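Side-chain contacts in putative MCP-type signal transduction protein (Campylobacter jejuni subsp. jejuni serotype O:2, PDB 4WY9), which probably acts as a chemotaxis receptor in Campylobacter jejuni, its periplasmic tandem-PAS region sensing chemical signals, perhaps by an indirect mechanism of ligand recognition: residues Q135-K140 with N167-I172; G151-M156 with L211-G216. All coordinates share one frame; numbering follows the deposited sequence.

In the fold
Both contacts are largely buried but hold different things. Interaction 1 lies inside the first PAS module, where helix 132-140 packs on strand 163-173 through apolar side chains that also press on the strand backbone, with no polar bond between the two segments. Interaction 2 lies nearer the centre of the chain and joins the two modules: 151-156 leads into a short strand of the first module's sheet, and 211-216 is the end of strand 209-213 and the turn after it, in the second. Its chemistry is more polar: a water bridge, an asparagine amide, a folded-back arginine. The contacts are linked where 154-156 pairs with 163-173 and Asn167 O lies 2.9 Å from Gly151 N, probably hydrogen-bonded.

Interaction 1: Q135-K140 with N167-I172; sequences QDILKK and NVAIPI
Ile137 is the one residue of 135-140 that meets the strand, and it does so at two points, Ala169 and Pro171. The helix turn leading to it bonds its polar side chains locally: Gln135 NE2 to Ala129 O, and Asp136 OD1 to Gln132 NE2. Next comes Ile137, whose two branches divide the work. With CG2 anti to the backbone N and CG1 beside it (chi1 -73°), CG2 is directed at the proline ring, lying 3.5 Å from Pro171 CB. The other branch is extended (chi2 168°), which carries its terminal methyl to the strand backbone: CD1 stands 3.8 Å from Ala169 CB and 3.9 Å from Ile170 N. CD1 also comes within 4.0 Å of Pro171 CD, and the two side chains cross at about a right angle. Further along, Leu138 turns to Ile84 instead, and after Lys140 the chain passes to Ala141, which touches Pro171.

The strand suits this partner. Ala169 and Pro171 face the helix, while Ile170 between them faces helix 8-51. Ala169 has only a methyl group, short enough to let CD1 approach the main chain. Pro171 offers a compact, rigid apolar ring, and its missing amide hydrogen costs nothing toward strand 179-188, since the bonds to that strand come from Val168, Ile170 and Ile172. Val182 and Tyr149 from the neighbouring strands add to the surface around Ile137. This is helix-on-sheet packing within the first PAS module; the axes of 135-140 and 167-172 come within 8.6 Å and run at 31° to each other. Because the touching groups are all aliphatic or main chain, the contact depends on shape and exclusion of water, and no directional bond between the two segments sets the helix against the strand.

Interaction 2: G151-M156 with L211-G216; sequences GRPIKM and LLNSDG
Asn213 meets Arg152 and Pro153 through its amide nitrogen, ND2, which lies 3.6 Å from Arg152 CB and 4.0 Å from Pro153 CD. These are van der Waals contacts, and Trp279 packs against both Pro153 and Asn213. The polar link between the segments is a water that donates to Gly151 O (2.8 Å) and accepts from Asn213 ND2 (3.0 Å). Asparagine suits the place because its other end works within its own hairpin: OD1 takes the backbone N-H of Phe217. That hairpin connects strands 209-213 and 218-220 of the second PAS module through a type I turn from Asn213 to Gly216, so the contact bridges the two modules. Gly216 N bonds to Asn213 O to close the turn, and its positive phi (107°) suits glycine.

Arg152 supplies hydrogen bonds within its own segment and to a neighbouring loop. Bent at chi2 and chi3, it doubles back, and NE and NH2 both grip Pro153 O side-on, each at 2.9 Å. Sharing one oxygen, both bonds are well bent (136° for NE), and the oxygen is tilted 20° out of the guanidinium plane. NH2 also bonds to Leu228 O. A cation-pi contact joins Arg152 to Phe217.

Interaction 1: Q135-K140 with N167-I172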
loop_
_atom_site.group_PDB
_atom_site.type_symbol
_atom_site.label_atom_id
_atom_site.label_comp_id
_atom_site.label_asym_id
_atom_site.label_seq_id
_atom_site.Cartn_x
_atom_site.Cartn_y
_atom_site.Cartn_z
ATOM N N GLN A 135 4.871 -13.901 -4.773
ATOM C CA GLN A 135 5.216 -15.236 -4.366
ATOM C C GLN A 135 4.057 -15.945 -3.690
ATOM O O GLN A 135 3.829 -17.145 -3.907
ATOM C CB GLN A 135 6.456 -15.225 -3.526
ATOM C CG GLN A 135 7.678 -14.811 -4.369
ATOM C CD GLN A 135 7.892 -15.717 -5.665
ATOM O OE1 GLN A 135 7.911 -16.971 -5.591
ATOM N NE2 GLN A 135 8.019 -15.091 -6.845
ATOM N N ASP A 136 3.316 -15.220 -2.867
ATOM C CA ASP A 136 2.139 -15.797 -2.224
ATOM C C ASP A 136 1.088 -16.215 -3.241
ATOM O O ASP A 136 0.459 -17.254 -3.091
ATOM C CB ASP A 136 1.540 -14.823 -1.231
ATOM C CG ASP A 136 2.374 -14.640 0.007
ATOM O OD1 ASP A 136 3.293 -15.464 0.256
ATOM O OD2 ASP A 136 2.110 -13.672 0.741
ATOM N N ILE A 137 0.866 -15.395 -4.258
ATOM C CA ILE A 137 -0.096 -15.745 -5.301
ATOM C C ILE A 137 0.350 -17.027 -6.017
ATOM O O ILE A 137 -0.457 -17.943 -6.210
ATOM C CB ILE A 137 -0.268 -14.585 -6.297
ATOM C CG1 ILE A 137 -1.065 -13.467 -5.658
ATOM C CG2 ILE A 137 -0.984 -15.055 -7.561
ATOM C CD1 ILE A 137 -1.094 -12.164 -6.388
ATOM N N LEU A 138 1.604 -17.077 -6.445
ATOM C CA LEU A 138 2.087 -18.245 -7.195
ATOM C C LEU A 138 1.913 -19.509 -6.373
ATOM O O LEU A 138 1.575 -20.568 -6.921
ATOM C CB LEU A 138 3.552 -18.075 -7.591
ATOM C CG LEU A 138 3.858 -16.932 -8.542
ATOM C CD1 LEU A 138 5.253 -16.950 -9.023
ATOM C CD2 LEU A 138 2.910 -16.809 -9.702
ATOM N N LYS A 139 2.145 -19.414 -5.062
ATOM C CA LYS A 139 2.075 -20.586 -4.190
ATOM C C LYS A 139 0.646 -20.974 -3.804
ATOM O O LYS A 139 0.361 -22.166 -3.666
ATOM C CB LYS A 139 2.932 -20.317 -2.921
ATOM C CG LYS A 139 2.884 -21.411 -1.853
ATOM C CD LYS A 139 3.712 -22.590 -2.279
ATOM C CE LYS A 139 3.578 -23.776 -1.317
ATOM N NZ LYS A 139 2.172 -24.299 -1.316
ATOM N N LYS A 140 -0.231 -19.983 -3.572
ATOM C CA LYS A 140 -1.494 -20.228 -2.894
ATOM C C LYS A 140 -2.757 -19.939 -3.687
ATOM O O LYS A 140 -3.830 -20.433 -3.341
ATOM C CB LYS A 140 -1.563 -19.395 -1.598
ATOM C CG LYS A 140 -0.370 -19.557 -0.701
ATOM C CD LYS A 140 -0.564 -18.924 0.627
ATOM C CE LYS A 140 -0.817 -17.470 0.588
ATOM N NZ LYS A 140 -0.813 -16.942 2.001
ATOM N N ASN A 167 2.170 -2.986 -1.979
ATOM C CA ASN A 167 1.743 -3.608 -3.207
ATOM C C ASN A 167 0.400 -4.287 -3.071
ATOM O O ASN A 167 0.084 -4.862 -2.035
ATOM C CB ASN A 167 2.786 -4.600 -3.689
ATOM C CG ASN A 167 4.022 -3.916 -4.178
ATOM O OD1 ASN A 167 4.103 -3.552 -5.357
ATOM N ND2 ASN A 167 4.951 -3.668 -3.284
ATOM N N VAL A 168 -0.363 -4.242 -4.160
ATOM C CA VAL A 168 -1.680 -4.824 -4.266
ATOM C C VAL A 168 -1.650 -5.663 -5.528
ATOM O O VAL A 168 -1.235 -5.137 -6.560
ATOM C CB VAL A 168 -2.767 -3.761 -4.345
ATOM C CG1 VAL A 168 -4.118 -4.357 -4.518
ATOM C CG2 VAL A 168 -2.744 -2.873 -3.041
ATOM N N ALA A 169 -2.047 -6.924 -5.463
ATOM C CA ALA A 169 -1.914 -7.808 -6.622
ATOM C C ALA A 169 -2.958 -8.896 -6.671
ATOM O O ALA A 169 -3.495 -9.326 -5.637
ATOM C CB ALA A 169 -0.508 -8.422 -6.637
ATOM N N ILE A 170 -3.259 -9.345 -7.888
ATOM C CA ILE A 170 -4.283 -10.358 -8.138
ATOM C C ILE A 170 -3.773 -11.336 -9.195
ATOM O O ILE A 170 -3.154 -10.911 -10.187
ATOM C CB ILE A 170 -5.601 -9.708 -8.607
ATOM C CG1 ILE A 170 -6.092 -8.677 -7.591
ATOM C CG2 ILE A 170 -6.681 -10.723 -8.885
ATOM C CD1 ILE A 170 -7.331 -7.937 -8.030
ATOM N N PRO A 171 -4.016 -12.648 -9.018
ATOM C CA PRO A 171 -3.655 -13.649 -10.054
ATOM C C PRO A 171 -4.464 -13.504 -11.319
ATOM O O PRO A 171 -5.604 -13.034 -11.281
ATOM C CB PRO A 171 -3.974 -14.978 -9.387
ATOM C CG PRO A 171 -5.024 -14.639 -8.374
ATOM C CD PRO A 171 -4.611 -13.286 -7.847
ATOM N N ILE A 172 -3.843 -13.918 -12.424
ATOM C CA ILE A 172 -4.450 -14.149 -13.741
ATOM C C ILE A 172 -4.490 -15.645 -13.973
ATOM O O ILE A 172 -3.535 -16.337 -13.630
ATOM C CB ILE A 172 -3.650 -13.434 -14.856
ATOM C CG1 ILE A 172 -3.464 -11.950 -14.526
ATOM C CG2 ILE A 172 -4.353 -13.608 -16.200
ATOM C CD1 ILE A 172 -4.763 -11.213 -14.335
#

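Interaction 2: G151-M156 with L211-G216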
loop_
_atom_site.group_PDB
_atom_site.type_symbol
_atom_site.label_atom_id
_atom_site.label_comp_id
_atom_site.label_asym_id
_atom_site.label_seq_id
_atom_site.Cartn_x
_atom_site.Cartn_y
_atom_site.Cartn_z
ATOM N N GLY A 151 0.404 -6.362 0.476
ATOM C CA GLY A 151 1.622 -6.500 1.236
ATOM C C GLY A 151 1.724 -5.641 2.461
ATOM O O GLY A 151 0.787 -4.928 2.817
ATOM N N ARG A 152 2.872 -5.715 3.132
ATOM C CA ARG A 152 3.226 -4.802 4.210
ATOM C C ARG A 152 4.046 -3.659 3.587
ATOM O O ARG A 152 4.500 -3.767 2.430
ATOM C CB ARG A 152 3.963 -5.531 5.316
ATOM C CG ARG A 152 5.190 -6.311 4.856
ATOM C CD ARG A 152 6.259 -6.364 5.938
ATOM N NE ARG A 152 6.815 -5.021 6.115
ATOM C CZ ARG A 152 7.790 -4.721 6.945
ATOM N NH1 ARG A 152 8.297 -5.678 7.729
ATOM N NH2 ARG A 152 8.171 -3.439 7.048
ATOM N N PRO A 153 4.305 -2.583 4.339
ATOM C CA PRO A 153 5.167 -1.540 3.811
ATOM C C PRO A 153 6.576 -2.053 3.579
ATOM O O PRO A 153 7.142 -2.714 4.452
ATOM C CB PRO A 153 5.122 -0.453 4.897
ATOM C CG PRO A 153 3.832 -0.704 5.584
ATOM C CD PRO A 153 3.726 -2.181 5.636
ATOM N N ILE A 154 7.128 -1.772 2.404
ATOM C CA ILE A 154 8.457 -2.247 2.025
ATOM C C ILE A 154 9.213 -1.157 1.319
ATOM O O ILE A 154 8.612 -0.198 0.822
ATOM C CB ILE A 154 8.406 -3.496 1.108
ATOM C CG1 ILE A 154 7.761 -3.201 -0.222
ATOM C CG2 ILE A 154 7.764 -4.706 1.800
ATOM C CD1 ILE A 154 7.879 -4.296 -1.255
ATOM N N LYS A 155 10.538 -1.295 1.272
ATOM C CA LYS A 155 11.375 -0.463 0.437
ATOM C C LYS A 155 11.359 -0.998 -0.990
ATOM O O LYS A 155 11.421 -2.234 -1.207
ATOM C CB LYS A 155 12.798 -0.437 0.972
ATOM C CG LYS A 155 13.802 0.313 0.112
ATOM C CD LYS A 155 15.267 -0.112 0.396
ATOM C CE LYS A 155 15.683 -0.064 1.826
ATOM N NZ LYS A 155 17.041 -0.655 2.022
ATOM N N MET A 156 11.247 -0.105 -1.966
ATOM C CA MET A 156 11.391 -0.497 -3.374
ATOM C C MET A 156 12.293 0.502 -4.070
ATOM O O MET A 156 12.503 1.628 -3.609
ATOM C CB MET A 156 10.056 -0.567 -4.080
ATOM C CG MET A 156 9.133 -1.615 -3.561
ATOM S SD MET A 156 7.572 -1.705 -4.469
ATOM C CE MET A 156 8.071 -2.510 -5.968
ATOM N N LEU A 211 0.739 6.138 9.927
ATOM C CA LEU A 211 -0.007 5.062 9.267
ATOM C C LEU A 211 0.776 3.778 9.466
ATOM O O LEU A 211 1.955 3.743 9.139
ATOM C CB LEU A 211 -0.234 5.330 7.797
ATOM C CG LEU A 211 -0.925 4.246 6.994
ATOM C CD1 LEU A 211 -2.358 4.040 7.446
ATOM C CD2 LEU A 211 -0.878 4.548 5.504
ATOM N N LEU A 212 0.133 2.742 9.969
ATOM C CA LEU A 212 0.818 1.479 10.169
ATOM C C LEU A 212 -0.127 0.335 9.930
ATOM O O LEU A 212 -1.357 0.504 9.971
ATOM C CB LEU A 212 1.478 1.425 11.536
ATOM C CG LEU A 212 0.732 1.318 12.831
ATOM C CD1 LEU A 212 1.681 1.270 14.008
ATOM C CD2 LEU A 212 -0.274 2.441 13.060
ATOM N N ASN A 213 0.404 -0.861 9.674
ATOM C CA ASN A 213 -0.510 -1.994 9.557
ATOM C C ASN A 213 -0.786 -2.572 10.951
ATOM O O ASN A 213 -0.167 -2.146 11.945
ATOM C CB ASN A 213 -0.028 -3.034 8.524
ATOM C CG ASN A 213 1.182 -3.830 8.936
ATOM O OD1 ASN A 213 1.629 -3.798 10.064
ATOM N ND2 ASN A 213 1.673 -4.631 7.988
ATOM N N SER A 214 -1.706 -3.515 11.065
ATOM C CA SER A 214 -2.129 -3.973 12.382
ATOM C C SER A 214 -0.997 -4.726 13.105
ATOM O O SER A 214 -1.018 -4.840 14.324
ATOM C CB SER A 214 -3.373 -4.866 12.275
ATOM O OG SER A 214 -3.117 -6.041 11.537
ATOM N N ASP A 215 -0.026 -5.244 12.349
ATOM C CA ASP A 215 1.130 -5.898 12.926
ATOM C C ASP A 215 2.118 -4.919 13.547
ATOM O O ASP A 215 3.014 -5.321 14.278
ATOM C CB ASP A 215 1.841 -6.787 11.885
ATOM C CG ASP A 215 0.998 -7.951 11.433
ATOM O OD1 ASP A 215 0.383 -8.599 12.304
ATOM O OD2 ASP A 215 0.948 -8.231 10.216
ATOM N N GLY A 216 1.942 -3.620 13.255
ATOM C CA GLY A 216 2.802 -2.603 13.810
ATOM C C GLY A 216 3.797 -1.973 12.862
ATOM O O GLY A 216 4.518 -1.049 13.260
HETATM O O HOH W 1 0.058 -5.236 5.501
#